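PDB 4G29: secreted effector protein sseI from Salmonella enterica subsp. enterica serovar Typhimurium, which acts as a secreted virulence effector whose catalytic domain, of the cysteine protease superfamily, probably works as a papain-like cysteine hydrolase. Local coordinates for residues L22-Q27 with N54-D59. Sequence-based numbering, arbitrary orientation.
Sequences LEELKQ and NEKGFD
Glu24 and Lys56 form a surface salt bridge on the helical side of a papain-like fold, a worked example of how two long charged side chains can join backbones that lie far apart. The bridge links helix 18-26, which carries Glu24, to the C-terminal end of helix 42-55, where Lys56 comes just before Gly57, whose positive phi of 91° belongs to a Schellman motif. The backbones stay 11.0 Å apart from Glu24 CA to Lys56 CA, and this one pair makes up the whole contact, which buries just 79 Å².

The two side chains reach out from opposite directions. In Glu24, CG lies anti to the backbone N (chi1 -161°) and the chain runs on extended, carrying the carboxylate across to the lysine. Lys56 bends at chi2 (-40°) and is straight beyond it; its CE-NZ end comes up to Glu24 OE2 from the side of OE1. A second acid stands on the lysine's own segment: Glu55 OE1 lies 3.9 Å from Lys56 NZ, a long salt bridge that completes a three-residue network. The ammonium lies between the two acids, much nearer Glu24, and would be expected to ease the repulsion between Glu24 OE2 and Glu55 OE1, which are 5.4 Å apart.

Aromatic neighbours flank the pair: Glu24 also touches Phe52, and Lys56 touches Tyr21. Beneath them Leu25 packs on Phe52, helix to helix, and Phe58, just past the Schellman turn, packs on Tyr21. At the bridge itself, Lys56 NZ donates to the syn lone pair of Glu24 OE2 at 2.5 Å, shorter than usual and of doubtful exact length, while Glu24 OE1 stays 3.4 Å from the same nitrogen.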
loop_
_atom_site.group_PDB
_atom_site.type_symbol
_atom_site.label_atom_id
_atom_site.label_comp_id
_atom_site.label_asym_id
_atom_site.label_seq_id
_atom_site.Cartn_x
_atom_site.Cartn_y
_atom_site.Cartn_z
ATOM N N LEU A 22 14.804 1.469 -6.573
ATOM C CA LEU A 22 13.832 1.718 -7.649
ATOM C C LEU A 22 14.455 1.511 -9.034
ATOM O O LEU A 22 13.878 0.875 -9.904
ATOM C CB LEU A 22 13.183 3.079 -7.530
ATOM C CG LEU A 22 12.076 3.417 -8.549
ATOM C CD1 LEU A 22 10.891 2.397 -8.412
ATOM C CD2 LEU A 22 11.610 4.851 -8.399
ATOM N N GLU A 23 15.663 2.011 -9.238
ATOM C CA GLU A 23 16.340 1.777 -10.502
ATOM C C GLU A 23 16.563 0.304 -10.802
ATOM O O GLU A 23 16.419 -0.158 -11.956
ATOM C CB GLU A 23 17.691 2.503 -10.483
ATOM C CG GLU A 23 17.537 3.999 -10.622
ATOM C CD GLU A 23 16.691 4.388 -11.839
ATOM O OE1 GLU A 23 16.930 3.827 -12.949
ATOM O OE2 GLU A 23 15.783 5.251 -11.667
ATOM N N GLU A 24 16.958 -0.437 -9.770
ATOM C CA GLU A 24 17.216 -1.855 -9.921
ATOM C C GLU A 24 15.922 -2.616 -10.269
ATOM O O GLU A 24 15.902 -3.461 -11.160
ATOM C CB GLU A 24 17.837 -2.338 -8.620
ATOM C CG GLU A 24 18.551 -3.592 -8.695
ATOM C CD GLU A 24 19.262 -3.908 -7.390
ATOM O OE1 GLU A 24 19.421 -3.001 -6.495
ATOM O OE2 GLU A 24 19.643 -5.099 -7.293
ATOM N N LEU A 25 14.834 -2.274 -9.593
ATOM C CA LEU A 25 13.533 -2.847 -9.939
ATOM C C LEU A 25 13.177 -2.558 -11.402
ATOM O O LEU A 25 12.669 -3.435 -12.159
ATOM C CB LEU A 25 12.457 -2.324 -8.991
ATOM C CG LEU A 25 12.537 -2.957 -7.625
ATOM C CD1 LEU A 25 11.793 -2.019 -6.673
ATOM C CD2 LEU A 25 11.954 -4.389 -7.640
ATOM N N LYS A 26 13.457 -1.339 -11.836
ATOM C CA LYS A 26 13.129 -0.940 -13.177
ATOM C C LYS A 26 14.044 -1.517 -14.281
ATOM O O LYS A 26 13.688 -1.474 -15.468
ATOM C CB LYS A 26 13.051 0.566 -13.283
ATOM C CG LYS A 26 11.839 1.125 -12.590
ATOM C CD LYS A 26 11.982 2.601 -12.316
ATOM C CE LYS A 26 11.910 3.437 -13.528
ATOM N NZ LYS A 26 11.955 4.831 -13.146
ATOM N N GLN A 27 15.163 -2.100 -13.889
ATOM C CA GLN A 27 15.977 -2.916 -14.803
ATOM C C GLN A 27 15.297 -4.229 -15.209
ATOM O O GLN A 27 15.757 -4.961 -16.125
ATOM C CB GLN A 27 17.352 -3.218 -14.168
ATOM C CG GLN A 27 18.241 -1.984 -14.019
ATOM C CD GLN A 27 19.465 -2.183 -13.092
ATOM O OE1 GLN A 27 19.735 -3.284 -12.572
ATOM N NE2 GLN A 27 20.207 -1.096 -12.881
ATOM N N ASN A 54 13.843 -9.353 0.160
ATOM C CA ASN A 54 14.472 -10.416 0.898
ATOM C C ASN A 54 15.902 -10.550 0.431
ATOM O O ASN A 54 16.829 -10.672 1.224
ATOM C CB ASN A 54 13.692 -11.720 0.746
ATOM C CG ASN A 54 14.428 -12.885 1.297
ATOM O OD1 ASN A 54 14.512 -13.064 2.506
ATOM N ND2 ASN A 54 14.977 -13.702 0.410
ATOM N N GLU A 55 16.092 -10.461 -0.872
ATOM C CA GLU A 55 17.432 -10.631 -1.396
ATOM C C GLU A 55 18.336 -9.403 -1.057
ATOM O O GLU A 55 19.541 -9.500 -0.987
ATOM C CB GLU A 55 17.343 -10.948 -2.874
ATOM C CG GLU A 55 18.603 -11.641 -3.376
ATOM C CD GLU A 55 19.614 -10.655 -3.860
ATOM O OE1 GLU A 55 19.179 -9.511 -4.185
ATOM O OE2 GLU A 55 20.823 -11.007 -3.903
ATOM N N LYS A 56 17.729 -8.267 -0.768
ATOM C CA LYS A 56 18.445 -7.102 -0.337
ATOM C C LYS A 56 18.739 -7.107 1.162
ATOM O O LYS A 56 19.426 -6.191 1.645
ATOM C CB LYS A 56 17.726 -5.831 -0.764
ATOM C CG LYS A 56 17.753 -5.495 -2.253
ATOM C CD LYS A 56 19.111 -5.776 -2.895
ATOM C CE LYS A 56 19.099 -5.633 -4.382
ATOM N NZ LYS A 56 20.430 -5.955 -5.042
ATOM N N GLY A 57 18.255 -8.119 1.893
ATOM C CA GLY A 57 18.493 -8.233 3.344
ATOM C C GLY A 57 17.441 -7.581 4.244
ATOM O O GLY A 57 17.718 -7.354 5.430
ATOM N N PHE A 58 16.242 -7.300 3.707
ATOM C CA PHE A 58 15.108 -6.921 4.551
ATOM C C PHE A 58 14.598 -8.226 5.143
ATOM O O PHE A 58 14.663 -9.270 4.487
ATOM C CB PHE A 58 13.991 -6.238 3.747
ATOM C CG PHE A 58 14.347 -4.873 3.274
ATOM C CD1 PHE A 58 13.928 -3.753 3.989
ATOM C CD2 PHE A 58 15.075 -4.691 2.130
ATOM C CE1 PHE A 58 14.256 -2.506 3.584
ATOM C CE2 PHE A 58 15.430 -3.438 1.717
ATOM C CZ PHE A 58 15.000 -2.334 2.424
ATOM N N ASP A 59 14.124 -8.214 6.377
ATOM C CA ASP A 59 13.436 -9.410 6.888
ATOM C C ASP A 59 12.087 -9.043 7.544
ATOM O O ASP A 59 11.591 -7.903 7.409
ATOM C CB ASP A 59 14.350 -10.226 7.795
ATOM C CG ASP A 59 14.773 -9.484 8.997
ATOM O OD1 ASP A 59 14.198 -8.435 9.280
ATOM O OD2 ASP A 59 15.703 -9.961 9.725
#